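Local coordinates for cellulose-binding protein (Saccharophagus degradans, PDB 2YHG) that is of unproven function but may hydrolyse glycosidic bonds of carbohydrates with a calcium-binding, nucleoside hydrolase-like domain that belongs to a longer cellulose-binding protein, at residues A[41-46]-A[149-154]; A[47-52]-A[246-251]; A[77-82]-A[108-113]; A[191-196]-A[204-209]. All blocks are in the same frame, centred on the assembly; numbering follows the deposited sequence.

Contact 1 of 4, residues A[41-46]-A[149-154]. With CA (calcium ion), chain B.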
loop_
_atom_site.group_PDB
_atom_site.type_symbol
_atom_site.label_atom_id
_atom_site.label_comp_id
_atom_site.label_asym_id
_atom_site.label_seq_id
_atom_site.Cartn_x
_atom_site.Cartn_y
_atom_site.Cartn_z
ATOM N N PRO A 41 16.667 -10.605 2.077
ATOM C CA PRO A 41 15.531 -11.295 2.684
ATOM C C PRO A 41 14.294 -10.413 2.864
ATOM O O PRO A 41 13.216 -10.953 3.072
ATOM C CB PRO A 41 16.078 -11.779 4.038
ATOM C CG PRO A 41 17.264 -10.918 4.286
ATOM C CD PRO A 41 17.867 -10.654 2.938
ATOM N N ASP A 42 14.439 -9.104 2.861
ATOM C CA ASP A 42 13.297 -8.260 3.073
ATOM C C ASP A 42 12.164 -8.504 2.098
ATOM O O ASP A 42 10.993 -8.418 2.504
ATOM C CB ASP A 42 13.632 -6.813 3.345
ATOM C CG ASP A 42 14.158 -6.039 2.226
ATOM O OD1 ASP A 42 14.359 -6.539 1.122
ATOM O OD2 ASP A 42 14.311 -4.779 2.501
ATOM N N ASP A 43 12.428 -8.851 0.851
ATOM C CA ASP A 43 11.323 -9.110 -0.074
ATOM C C ASP A 43 10.490 -10.305 0.407
ATOM O O ASP A 43 9.276 -10.338 0.201
ATOM C CB ASP A 43 11.816 -9.356 -1.489
ATOM C CG ASP A 43 12.404 -8.109 -2.146
ATOM O OD1 ASP A 43 13.478 -7.656 -1.680
ATOM O OD2 ASP A 43 11.781 -7.511 -3.041
ATOM N N GLU A 44 11.169 -11.340 0.926
ATOM C CA GLU A 44 10.456 -12.479 1.472
ATOM C C GLU A 44 9.574 -12.079 2.642
ATOM O O GLU A 44 8.405 -12.489 2.740
ATOM C CB GLU A 44 11.448 -13.550 1.869
ATOM C CG GLU A 44 12.244 -14.131 0.726
ATOM C CD GLU A 44 13.526 -14.747 1.232
ATOM O OE1 GLU A 44 13.454 -15.743 1.980
ATOM O OE2 GLU A 44 14.605 -14.205 0.933
ATOM N N GLN A 45 10.141 -11.310 3.560
ATOM C CA GLN A 45 9.406 -10.791 4.683
ATOM C C GLN A 45 8.151 -10.050 4.223
ATOM O O GLN A 45 7.056 -10.240 4.763
ATOM C CB GLN A 45 10.276 -9.819 5.467
ATOM C CG GLN A 45 11.541 -10.398 6.101
ATOM C CD GLN A 45 12.365 -9.323 6.779
ATOM O OE1 GLN A 45 12.353 -8.153 6.373
ATOM N NE2 GLN A 45 13.068 -9.682 7.870
ATOM N N SER A 46 8.333 -9.143 3.277
ATOM C CA SER A 46 7.239 -8.331 2.786
ATOM C C SER A 46 6.141 -9.182 2.178
ATOM O O SER A 46 4.960 -8.885 2.387
ATOM C CB SER A 46 7.770 -7.328 1.755
ATOM O OG SER A 46 8.613 -6.342 2.367
ATOM N N THR A 149 3.884 -2.201 -8.492
ATOM C CA THR A 149 4.903 -1.762 -7.573
ATOM C C THR A 149 6.271 -2.291 -7.966
ATOM O O THR A 149 6.415 -3.337 -8.627
ATOM C CB THR A 149 4.576 -2.128 -6.141
ATOM O OG1 THR A 149 4.807 -3.530 -5.992
ATOM C CG2 THR A 149 3.129 -1.759 -5.778
ATOM N N CYS A 150 7.293 -1.585 -7.507
ATOM C CA CYS A 150 8.691 -1.944 -7.718
ATOM C C CYS A 150 9.355 -2.181 -6.370
ATOM O O CYS A 150 9.793 -1.245 -5.695
ATOM C CB CYS A 150 9.437 -0.837 -8.478
ATOM S SG CYS A 150 8.402 -0.096 -9.754
ATOM N N TRP A 151 9.403 -3.444 -5.947
ATOM C CA TRP A 151 10.187 -3.817 -4.784
ATOM C C TRP A 151 11.663 -3.947 -5.140
ATOM O O TRP A 151 12.530 -3.844 -4.257
ATOM C CB TRP A 151 9.688 -5.110 -4.140
ATOM C CG TRP A 151 8.276 -5.136 -3.646
ATOM C CD1 TRP A 151 7.266 -4.250 -3.919
ATOM C CD2 TRP A 151 7.703 -6.182 -2.882
ATOM N NE1 TRP A 151 6.093 -4.674 -3.319
ATOM C CE2 TRP A 151 6.336 -5.887 -2.706
ATOM C CE3 TRP A 151 8.226 -7.354 -2.324
ATOM C CZ2 TRP A 151 5.474 -6.744 -2.032
ATOM C CZ3 TRP A 151 7.366 -8.221 -1.672
ATOM C CH2 TRP A 151 6.009 -7.914 -1.518
ATOM N N GLY A 152 11.933 -4.220 -6.409
ATOM C CA GLY A 152 13.237 -4.060 -7.035
ATOM C C GLY A 152 13.092 -2.956 -8.080
ATOM O O GLY A 152 12.607 -1.868 -7.786
ATOM N N GLY A 153 13.539 -3.253 -9.307
ATOM C CA GLY A 153 13.366 -2.316 -10.394
ATOM C C GLY A 153 11.921 -2.241 -10.886
ATOM O O GLY A 153 11.044 -2.965 -10.415
ATOM N N CYS A 154 11.680 -1.329 -11.823
ATOM C CA CYS A 154 10.358 -1.181 -12.426
ATOM C C CYS A 154 10.295 -1.706 -13.853
ATOM O O CYS A 154 9.268 -1.483 -14.534
ATOM C CB CYS A 154 9.878 0.264 -12.408
ATOM S SG CYS A 154 9.724 1.070 -10.795
HETATM CA CA CA B . 13.457 -5.542 -2.842
HETATM O O HOH W 1 15.074 -5.048 -0.900
HETATM O O HOH W 2 15.729 -4.870 -3.595
#
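Asp43 OD2 is gripped twice while it rests against Trp151: it binds calcium at 2.6 Å, accepts a hydrogen bond from Thr35 OG1, and lies in the ring plane at the edge of the indole, 3.4 Å from Trp151 CB. The second oxygen of this carboxylate, Asp43 OD1, binds the same ion at 2.4 Å, so the aspartate is a bidentate ligand whose rotation is fixed by the metal and by Thr35. From the other segment comes the main-chain oxygen Trp151 O, also 2.4 Å from the calcium. Two waters, Asp36 and Asp244 complete a sevenfold shell. Water 1 donates a hydrogen to Asp42 OD1 at 2.6 Å, which helps to position it; CG of Asp42 stands between its backbone N and carbonyl carbon (chi1 70°), which places Asp42 OD1 in the second shell of the ion. The indole carries the apolar side of the contact. Its plane is turned 43° from the Asp43 carboxylate, and Trp151 CZ3 lies 3.4 Å from Asp43 O and 3.6 Å from Ser46 CB, while Ser46 OG turns to Thr245. Asp36 just after strand 30-35, Asp43 in the first turn of helix 42-52, a main-chain carbonyl after strand 146-150 and Asp244 recall the calcium site of nucleoside hydrolases. Bringing so many anionic oxygens together would be costly without the cation, which probably ties helix 42-52 to the loop after strand 146-150.

Contact 2 of 4, residues A[47-52]-A[246-251]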
loop_
_atom_site.group_PDB
_atom_site.type_symbol
_atom_site.label_atom_id
_atom_site.label_comp_id
_atom_site.label_asym_id
_atom_site.label_seq_id
_atom_site.Cartn_x
_atom_site.Cartn_y
_atom_site.Cartn_z
ATOM N N LEU A 47 6.503 -10.204 1.397
ATOM C CA LEU A 47 5.475 -11.032 0.800
ATOM C C LEU A 47 4.672 -11.766 1.871
ATOM O O LEU A 47 3.454 -11.885 1.737
ATOM C CB LEU A 47 6.063 -11.975 -0.225
ATOM C CG LEU A 47 5.014 -12.835 -0.949
ATOM C CD1 LEU A 47 3.949 -11.986 -1.636
ATOM C CD2 LEU A 47 5.699 -13.788 -1.938
ATOM N N VAL A 48 5.324 -12.246 2.930
ATOM C CA VAL A 48 4.576 -12.894 4.005
ATOM C C VAL A 48 3.547 -11.937 4.603
ATOM O O VAL A 48 2.384 -12.312 4.787
ATOM C CB VAL A 48 5.540 -13.448 5.071
ATOM C CG1 VAL A 48 4.742 -13.887 6.320
ATOM C CG2 VAL A 48 6.356 -14.626 4.501
ATOM N N ARG A 49 3.957 -10.710 4.909
ATOM C CA ARG A 49 2.998 -9.752 5.455
ATOM C C ARG A 49 1.868 -9.477 4.468
ATOM O O ARG A 49 0.685 -9.478 4.837
ATOM C CB ARG A 49 3.656 -8.444 5.872
ATOM C CG ARG A 49 2.662 -7.531 6.581
ATOM C CD ARG A 49 3.110 -6.102 6.729
ATOM N NE ARG A 49 4.379 -5.983 7.468
ATOM C CZ ARG A 49 4.532 -5.590 8.721
ATOM N NH1 ARG A 49 3.532 -5.108 9.434
ATOM N NH2 ARG A 49 5.745 -5.620 9.245
ATOM N N GLN A 50 2.203 -9.276 3.195
ATOM C CA GLN A 50 1.159 -9.015 2.209
ATOM C C GLN A 50 0.173 -10.190 2.189
ATOM O O GLN A 50 -1.052 -9.978 2.067
ATOM C CB GLN A 50 1.748 -8.778 0.831
ATOM C CG GLN A 50 0.759 -8.736 -0.325
ATOM C CD GLN A 50 -0.203 -7.559 -0.313
ATOM O OE1 GLN A 50 -0.004 -6.594 -1.058
ATOM N NE2 GLN A 50 -1.240 -7.631 0.504
ATOM N N LEU A 51 0.655 -11.408 2.261
ATOM C CA LEU A 51 -0.249 -12.559 2.183
ATOM C C LEU A 51 -1.221 -12.632 3.346
ATOM O O LEU A 51 -2.392 -12.926 3.132
ATOM C CB LEU A 51 0.530 -13.843 1.985
ATOM C CG LEU A 51 1.217 -13.953 0.616
ATOM C CD1 LEU A 51 2.114 -15.183 0.645
ATOM C CD2 LEU A 51 0.236 -14.036 -0.493
ATOM N N VAL A 52 -0.772 -12.367 4.559
ATOM C CA VAL A 52 -1.703 -12.416 5.699
ATOM C C VAL A 52 -2.604 -11.188 5.764
ATOM O O VAL A 52 -3.572 -11.182 6.520
ATOM C CB VAL A 52 -1.009 -12.704 7.045
ATOM C CG1 VAL A 52 -0.266 -14.029 7.004
ATOM C CG2 VAL A 52 -0.119 -11.547 7.506
ATOM N N PRO A 246 6.070 -0.610 2.491
ATOM C CA PRO A 246 5.215 0.569 2.237
ATOM C C PRO A 246 4.475 0.497 0.896
ATOM O O PRO A 246 3.407 1.127 0.762
ATOM C CB PRO A 246 6.172 1.725 2.352
ATOM C CG PRO A 246 7.152 1.223 3.402
ATOM C CD PRO A 246 7.403 -0.208 2.980
ATOM N N ALA A 247 5.041 -0.204 -0.083
ATOM C CA ALA A 247 4.442 -0.327 -1.404
ATOM C C ALA A 247 3.132 -1.106 -1.419
ATOM O O ALA A 247 2.409 -1.034 -2.424
ATOM C CB ALA A 247 5.438 -0.938 -2.365
ATOM N N PHE A 248 2.792 -1.838 -0.376
ATOM C CA PHE A 248 1.407 -2.271 -0.205
ATOM C C PHE A 248 0.711 -1.667 0.988
ATOM O O PHE A 248 -0.519 -1.569 0.959
ATOM C CB PHE A 248 1.205 -3.808 -0.216
ATOM C CG PHE A 248 1.988 -4.546 0.802
ATOM C CD1 PHE A 248 3.289 -4.951 0.535
ATOM C CD2 PHE A 248 1.414 -4.941 2.011
ATOM C CE1 PHE A 248 4.012 -5.677 1.463
ATOM C CE2 PHE A 248 2.157 -5.614 2.959
ATOM C CZ PHE A 248 3.453 -6.005 2.659
ATOM N N LEU A 249 1.405 -1.197 2.008
ATOM C CA LEU A 249 0.692 -0.544 3.099
ATOM C C LEU A 249 -0.014 0.709 2.594
ATOM O O LEU A 249 -1.036 1.111 3.180
ATOM C CB LEU A 249 1.619 -0.184 4.264
ATOM C CG LEU A 249 2.321 -1.350 4.937
ATOM C CD1 LEU A 249 3.056 -0.818 6.178
ATOM C CD2 LEU A 249 1.341 -2.467 5.291
ATOM N N HIS A 250 0.477 1.338 1.538
ATOM C CA HIS A 250 -0.177 2.508 0.939
ATOM C C HIS A 250 -1.650 2.212 0.626
ATOM O O HIS A 250 -2.478 3.129 0.740
ATOM C CB HIS A 250 0.608 2.869 -0.326
ATOM C CG HIS A 250 0.179 4.150 -0.943
ATOM N ND1 HIS A 250 0.090 5.314 -0.231
ATOM C CD2 HIS A 250 -0.156 4.418 -2.231
ATOM C CE1 HIS A 250 -0.329 6.248 -1.065
ATOM N NE2 HIS A 250 -0.470 5.747 -2.288
ATOM N N MET A 251 -1.956 0.987 0.217
ATOM C CA MET A 251 -3.263 0.572 -0.223
ATOM C C MET A 251 -4.009 -0.287 0.798
ATOM O O MET A 251 -5.021 -0.893 0.454
ATOM C CB MET A 251 -3.195 -0.140 -1.574
ATOM C CG MET A 251 -2.312 0.537 -2.611
ATOM S SD MET A 251 -0.623 -0.165 -2.488
ATOM C CE MET A 251 0.228 0.621 -3.820
#
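Gln50 lies across Phe248 inside the nucleoside hydrolase-like domain, where helix 42-52 packs against the short helix 246-249. Its CB sits over the middle of the phenyl face, 3.7 Å from the ring centroid and 11° off the normal, a CH-pi contact. The chain leaves with CG anti to the backbone N (chi1 170°) and bends at the next bond, which carries the amide back over the ring toward its attachment point. Thus Gln50 CD is 3.9 Å from Phe248 CG, Gln50 OE1 comes within 3.2 Å of Phe248 CB, and Gln50 NE2 is 4.1 Å from Phe248 CD2. The two side chains run past each other in opposite directions, with amide and ring planes 33° apart. OE1 also accepts a hydrogen bond from His33 NE2, which fixes the amide rotation and satisfies a buried oxygen. The neighbouring Arg49 crosses the ring at about a right angle and touches it with its aliphatic part, Arg49 CD being 3.9 Å from Phe248 CE2. Its charged end goes on to Glu242, which it meets through NE in a salt bridge. The methylene at Arg49 CD has a second neighbour in the 246-251 segment, the methyl Leu249 CD2 at 4.3 Å.

Contact 3 of 4, residues A[77-82]-A[108-113]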
loop_
_atom_site.group_PDB
_atom_site.type_symbol
_atom_site.label_atom_id
_atom_site.label_comp_id
_atom_site.label_asym_id
_atom_site.label_seq_id
_atom_site.Cartn_x
_atom_site.Cartn_y
_atom_site.Cartn_z
ATOM N N ALA A 77 11.303 -19.653 -7.449
ATOM C CA ALA A 77 11.361 -20.576 -6.320
ATOM C C ALA A 77 11.148 -19.901 -4.969
ATOM O O ALA A 77 10.574 -20.516 -4.082
ATOM C CB ALA A 77 12.642 -21.391 -6.332
ATOM N N TYR A 78 11.615 -18.664 -4.761
ATOM C CA TYR A 78 11.316 -17.987 -3.491
ATOM C C TYR A 78 9.808 -17.846 -3.260
ATOM O O TYR A 78 9.285 -18.158 -2.201
ATOM C CB TYR A 78 11.931 -16.590 -3.428
ATOM C CG TYR A 78 13.398 -16.546 -3.105
ATOM C CD1 TYR A 78 13.837 -16.613 -1.807
ATOM C CD2 TYR A 78 14.338 -16.401 -4.116
ATOM C CE1 TYR A 78 15.237 -16.547 -1.519
ATOM C CE2 TYR A 78 15.695 -16.346 -3.856
ATOM C CZ TYR A 78 16.132 -16.415 -2.584
ATOM O OH TYR A 78 17.492 -16.344 -2.345
ATOM N N VAL A 79 9.116 -17.355 -4.273
ATOM C CA VAL A 79 7.688 -17.176 -4.178
ATOM C C VAL A 79 6.981 -18.535 -4.052
ATOM O O VAL A 79 6.054 -18.670 -3.255
ATOM C CB VAL A 79 7.134 -16.338 -5.322
ATOM C CG1 VAL A 79 5.596 -16.325 -5.322
ATOM C CG2 VAL A 79 7.686 -14.917 -5.260
ATOM N N ASP A 80 7.445 -19.539 -4.790
ATOM C CA ASP A 80 6.824 -20.854 -4.706
ATOM C C ASP A 80 6.825 -21.334 -3.258
ATOM O O ASP A 80 5.863 -21.928 -2.782
ATOM C CB ASP A 80 7.630 -21.865 -5.538
ATOM C CG ASP A 80 7.666 -21.586 -7.027
ATOM O OD1 ASP A 80 6.902 -20.754 -7.556
ATOM O OD2 ASP A 80 8.504 -22.262 -7.672
ATOM N N ARG A 81 7.970 -21.187 -2.585
ATOM C CA ARG A 81 8.147 -21.648 -1.219
ATOM C C ARG A 81 7.202 -20.922 -0.263
ATOM O O ARG A 81 6.570 -21.522 0.614
ATOM C CB ARG A 81 9.618 -21.437 -0.828
ATOM C CG ARG A 81 10.006 -21.863 0.565
ATOM C CD ARG A 81 11.508 -22.106 0.659
ATOM N NE ARG A 81 11.917 -22.269 2.037
ATOM C CZ ARG A 81 12.077 -21.263 2.873
ATOM N NH1 ARG A 81 11.941 -20.011 2.451
ATOM N NH2 ARG A 81 12.383 -21.521 4.137
ATOM N N ILE A 82 7.076 -19.615 -0.429
ATOM C CA ILE A 82 6.211 -18.822 0.409
ATOM C C ILE A 82 4.734 -19.177 0.139
ATOM O O ILE A 82 3.964 -19.282 1.095
ATOM C CB ILE A 82 6.511 -17.327 0.245
ATOM C CG1 ILE A 82 7.884 -16.988 0.841
ATOM C CG2 ILE A 82 5.411 -16.484 0.867
ATOM C CD1 ILE A 82 8.463 -15.683 0.426
ATOM N N SER A 108 -1.643 -19.026 -9.785
ATOM C CA SER A 108 -1.869 -18.606 -11.153
ATOM C C SER A 108 -1.283 -17.240 -11.513
ATOM O O SER A 108 -1.101 -16.952 -12.670
ATOM C CB SER A 108 -3.365 -18.628 -11.483
ATOM O OG SER A 108 -4.056 -17.501 -11.014
ATOM N N ILE A 109 -1.025 -16.419 -10.502
ATOM C CA ILE A 109 -0.495 -15.064 -10.688
ATOM C C ILE A 109 0.961 -14.931 -10.199
ATOM O O ILE A 109 1.499 -13.826 -10.168
ATOM C CB ILE A 109 -1.402 -13.996 -10.056
ATOM C CG1 ILE A 109 -1.532 -14.176 -8.546
ATOM C CG2 ILE A 109 -2.757 -14.004 -10.736
ATOM C CD1 ILE A 109 -2.026 -12.941 -7.794
ATOM N N ASN A 110 1.592 -16.071 -9.927
ATOM C CA ASN A 110 2.997 -16.187 -9.559
ATOM C C ASN A 110 3.771 -16.447 -10.829
ATOM O O ASN A 110 3.845 -17.601 -11.305
ATOM C CB ASN A 110 3.111 -17.349 -8.566
ATOM C CG ASN A 110 4.531 -17.781 -8.303
ATOM O OD1 ASN A 110 5.489 -17.075 -8.635
ATOM N ND2 ASN A 110 4.683 -18.970 -7.720
ATOM N N VAL A 111 4.388 -15.405 -11.388
ATOM C CA VAL A 111 4.992 -15.478 -12.704
ATOM C C VAL A 111 6.311 -14.721 -12.754
ATOM O O VAL A 111 6.563 -13.864 -11.896
ATOM C CB VAL A 111 4.038 -14.975 -13.828
ATOM C CG1 VAL A 111 2.705 -15.753 -13.820
ATOM C CG2 VAL A 111 3.778 -13.459 -13.724
ATOM N N MET A 112 7.095 -14.996 -13.792
ATOM C CA MET A 112 8.308 -14.272 -14.058
ATOM C C MET A 112 8.046 -12.978 -14.794
ATOM O O MET A 112 7.305 -12.954 -15.772
ATOM C CB MET A 112 9.244 -15.119 -14.891
ATOM C CG MET A 112 9.773 -16.356 -14.194
ATOM S SD MET A 112 10.786 -16.057 -12.742
ATOM C CE MET A 112 12.192 -15.228 -13.447
ATOM N N GLY A 113 8.743 -11.933 -14.395
ATOM C CA GLY A 113 8.851 -10.681 -15.117
ATOM C C GLY A 113 10.135 -10.616 -15.905
ATOM O O GLY A 113 10.655 -11.630 -16.373
#
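Asn110, the first residue of the short strand 110-112, faces helix 77-93 and makes both side-chain contacts with it. With CG anti to its own backbone N (chi1 168°), the amide reaches across to the helix. There Asn110 ND2 donates to Asp80 OD1 at 2.9 Å, with an N-H...O angle of 151°. The acceptor lies close to the plane of the amide, and the amide nitrogen meets OD1 nearly end-on to the C-O bond, although the two flat groups are turned 64° from each other. Asp80 OD1 is shared, since Thr76 OG1, just ahead of the segment, bonds to it too. The other limb of the amide lies against a methyl: Asn110 OD1 is 3.4 Å from Val79 CG1, and Asn110 CG is 3.5 Å from the same methyl. Next along the chain, Val111 turns away from helix 77-93 and packs on helix 129-139, while its backbone pairs with Ile62 and Thr64 of strand 58-64. Met112 then lies on Thr64, against which Val79 also packs. This is the packing of a beta-alpha-beta crossover whose connection holds helix 77-93 and then the short helix 103-108; helix 77-93 covers both strands.

Contact 4 of 4, residues A[191-196]-A[204-209]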
loop_
_atom_site.group_PDB
_atom_site.type_symbol
_atom_site.label_atom_id
_atom_site.label_comp_id
_atom_site.label_asym_id
_atom_site.label_seq_id
_atom_site.Cartn_x
_atom_site.Cartn_y
_atom_site.Cartn_z
ATOM N N ALA A 191 14.527 1.982 -15.440
ATOM C CA ALA A 191 13.258 1.847 -16.138
ATOM C C ALA A 191 12.148 2.613 -15.444
ATOM O O ALA A 191 11.259 3.143 -16.100
ATOM C CB ALA A 191 12.891 0.385 -16.311
ATOM N N GLY A 192 12.176 2.684 -14.119
ATOM C CA GLY A 192 11.227 3.547 -13.428
ATOM C C GLY A 192 11.416 4.984 -13.832
ATOM O O GLY A 192 10.457 5.720 -14.057
ATOM N N THR A 193 12.659 5.421 -13.920
ATOM C CA THR A 193 12.958 6.795 -14.334
ATOM C C THR A 193 12.488 7.038 -15.769
ATOM O O THR A 193 11.900 8.088 -16.059
ATOM C CB THR A 193 14.444 7.103 -14.161
ATOM O OG1 THR A 193 14.871 6.521 -12.916
ATOM C CG2 THR A 193 14.653 8.580 -14.177
ATOM N N TRP A 194 12.719 6.067 -16.650
ATOM C CA TRP A 194 12.233 6.153 -18.019
ATOM C C TRP A 194 10.711 6.351 -18.043
ATOM O O TRP A 194 10.185 7.183 -18.794
ATOM C CB TRP A 194 12.627 4.905 -18.789
ATOM C CG TRP A 194 12.155 4.883 -20.203
ATOM C CD1 TRP A 194 12.793 5.399 -21.306
ATOM C CD2 TRP A 194 10.979 4.251 -20.684
ATOM N NE1 TRP A 194 12.056 5.170 -22.438
ATOM C CE2 TRP A 194 10.937 4.460 -22.090
ATOM C CE3 TRP A 194 10.005 3.448 -20.098
ATOM C CZ2 TRP A 194 9.918 3.948 -22.886
ATOM C CZ3 TRP A 194 9.014 2.900 -20.904
ATOM C CH2 TRP A 194 8.970 3.167 -22.284
ATOM N N LEU A 195 9.997 5.618 -17.174
ATOM C CA LEU A 195 8.554 5.792 -17.089
ATOM C C LEU A 195 8.158 7.186 -16.659
ATOM O O LEU A 195 7.276 7.821 -17.266
ATOM C CB LEU A 195 7.935 4.778 -16.114
ATOM C CG LEU A 195 7.803 3.336 -16.618
ATOM C CD1 LEU A 195 7.523 2.390 -15.470
ATOM C CD2 LEU A 195 6.713 3.243 -17.675
ATOM N N ALA A 196 8.758 7.688 -15.584
ATOM C CA ALA A 196 8.380 9.003 -15.052
ATOM C C ALA A 196 8.674 10.105 -16.062
ATOM O O ALA A 196 7.902 11.051 -16.176
ATOM C CB ALA A 196 9.104 9.252 -13.742
ATOM N N TYR A 204 3.142 8.425 -10.219
ATOM C CA TYR A 204 4.405 7.714 -9.971
ATOM C C TYR A 204 4.989 8.223 -8.655
ATOM O O TYR A 204 5.293 9.405 -8.533
ATOM C CB TYR A 204 5.390 7.949 -11.128
ATOM C CG TYR A 204 6.617 7.106 -11.071
ATOM C CD1 TYR A 204 7.570 7.281 -10.082
ATOM C CD2 TYR A 204 6.840 6.125 -12.011
ATOM C CE1 TYR A 204 8.683 6.463 -10.016
ATOM C CE2 TYR A 204 7.941 5.301 -11.944
ATOM C CZ TYR A 204 8.866 5.467 -10.952
ATOM O OH TYR A 204 9.963 4.640 -10.929
ATOM N N ILE A 205 5.112 7.317 -7.700
ATOM C CA ILE A 205 5.754 7.564 -6.420
ATOM C C ILE A 205 7.095 6.867 -6.381
ATOM O O ILE A 205 7.177 5.675 -6.691
ATOM C CB ILE A 205 4.877 6.976 -5.263
ATOM C CG1 ILE A 205 3.547 7.709 -5.152
ATOM C CG2 ILE A 205 5.657 6.975 -3.951
ATOM C CD1 ILE A 205 2.535 6.993 -4.301
ATOM N N ARG A 206 8.166 7.586 -6.031
ATOM C CA ARG A 206 9.446 6.984 -5.652
ATOM C C ARG A 206 9.633 7.258 -4.169
ATOM O O ARG A 206 10.024 8.362 -3.780
ATOM C CB ARG A 206 10.627 7.472 -6.495
ATOM C CG ARG A 206 11.952 6.872 -6.111
ATOM C CD ARG A 206 13.092 7.168 -7.078
ATOM N NE ARG A 206 12.977 6.358 -8.278
ATOM C CZ ARG A 206 13.823 6.405 -9.303
ATOM N NH1 ARG A 206 14.732 7.363 -9.391
ATOM N NH2 ARG A 206 13.761 5.483 -10.261
ATOM N N ALA A 207 9.282 6.283 -3.350
ATOM C CA ALA A 207 9.322 6.429 -1.904
ATOM C C ALA A 207 10.720 6.173 -1.393
ATOM O O ALA A 207 11.346 5.168 -1.763
ATOM C CB ALA A 207 8.356 5.459 -1.253
ATOM N N ARG A 208 11.207 7.037 -0.529
ATOM C CA ARG A 208 12.551 6.886 -0.003
ATOM C C ARG A 208 12.633 6.810 1.500
ATOM O O ARG A 208 13.637 6.328 2.046
ATOM C CB ARG A 208 13.429 8.007 -0.497
ATOM C CG ARG A 208 13.511 8.098 -2.010
ATOM C CD ARG A 208 14.411 9.279 -2.427
ATOM N NE ARG A 208 13.764 10.536 -2.097
ATOM C CZ ARG A 208 14.433 11.679 -1.930
ATOM N NH1 ARG A 208 15.753 11.736 -2.128
ATOM N NH2 ARG A 208 13.781 12.746 -1.494
ATOM N N SER A 209 11.610 7.270 2.206
ATOM C CA SER A 209 11.681 7.334 3.661
ATOM C C SER A 209 10.997 6.117 4.272
ATOM O O SER A 209 9.953 6.223 4.955
ATOM C CB SER A 209 11.071 8.636 4.190
ATOM O OG SER A 209 11.831 9.775 3.828
#
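Tyr204 packs its ring and its hydroxyl against one turn of helix 190-198. Ala196 CB stands over the centre of the ring at 4.2 Å from the centroid, 12° off the normal, in a CH-pi contact. Leu195 CB approaches obliquely and comes to 4.2 Å from Tyr204 CE2. Farther out along the phenol, Tyr204 OH lies only 3.0 Å from Gly192 CA, a tight fit at a helix position without a side chain, and Gly192 O is 3.3 Å from Tyr204 CE2. Two residues on, Arg206 extends the same face of the strand. It is straight through its first two torsions and bent at chi3 (-76°), which brings NH2 alongside Thr193; Arg206 NH2 donates to Thr193 OG1 at 3.1 Å, the acceptor being tilted out of the guanidinium plane. The second shell is acidic. Asp184 OD2, on the adjoining strand, takes both a hydrogen bond with Tyr204 OH and a salt bridge from Arg206 NE. Asp288 OD1 bonds to Thr193 OG1 and to Arg206 NH1, so the guanidinium is bonded to two carboxylates, which probably balance its charge. The segment axes approach to 9.8 Å, their N-to-C directions 142° apart, so helix and strand run roughly antiparallel. Strand 180-185, helix 190-198 and strand 203-207 form a classical beta-alpha-beta unit, here ending in the last parallel strand, beyond which strand 295-298 pairs with it.

In the fold
The four contacts sit in the nucleoside hydrolase-like domain and gather around one parallel sheet. Contact 1 holds the calcium, and contact 2 continues from it along helix 42-52, their centres 10 Å apart. Trp151 CZ2 of contact 1 packs on Phe248 CD1 of contact 2 at 3.8 Å, tying the metal loop to helix 246-249. Contacts 3 and 4 involve the two outermost strands of the parallel sheet, with centres 24 Å apart and no touch between them. Each nevertheless reaches contact 1: Ile82 and Tyr78 lie on Glu44, and Cys154, whose disulfide closes the metal loop, lies against Tyr204 and Gly192. The side chain of Arg206 is about 13 Å from the calcium, that of Val79 about 11 Å.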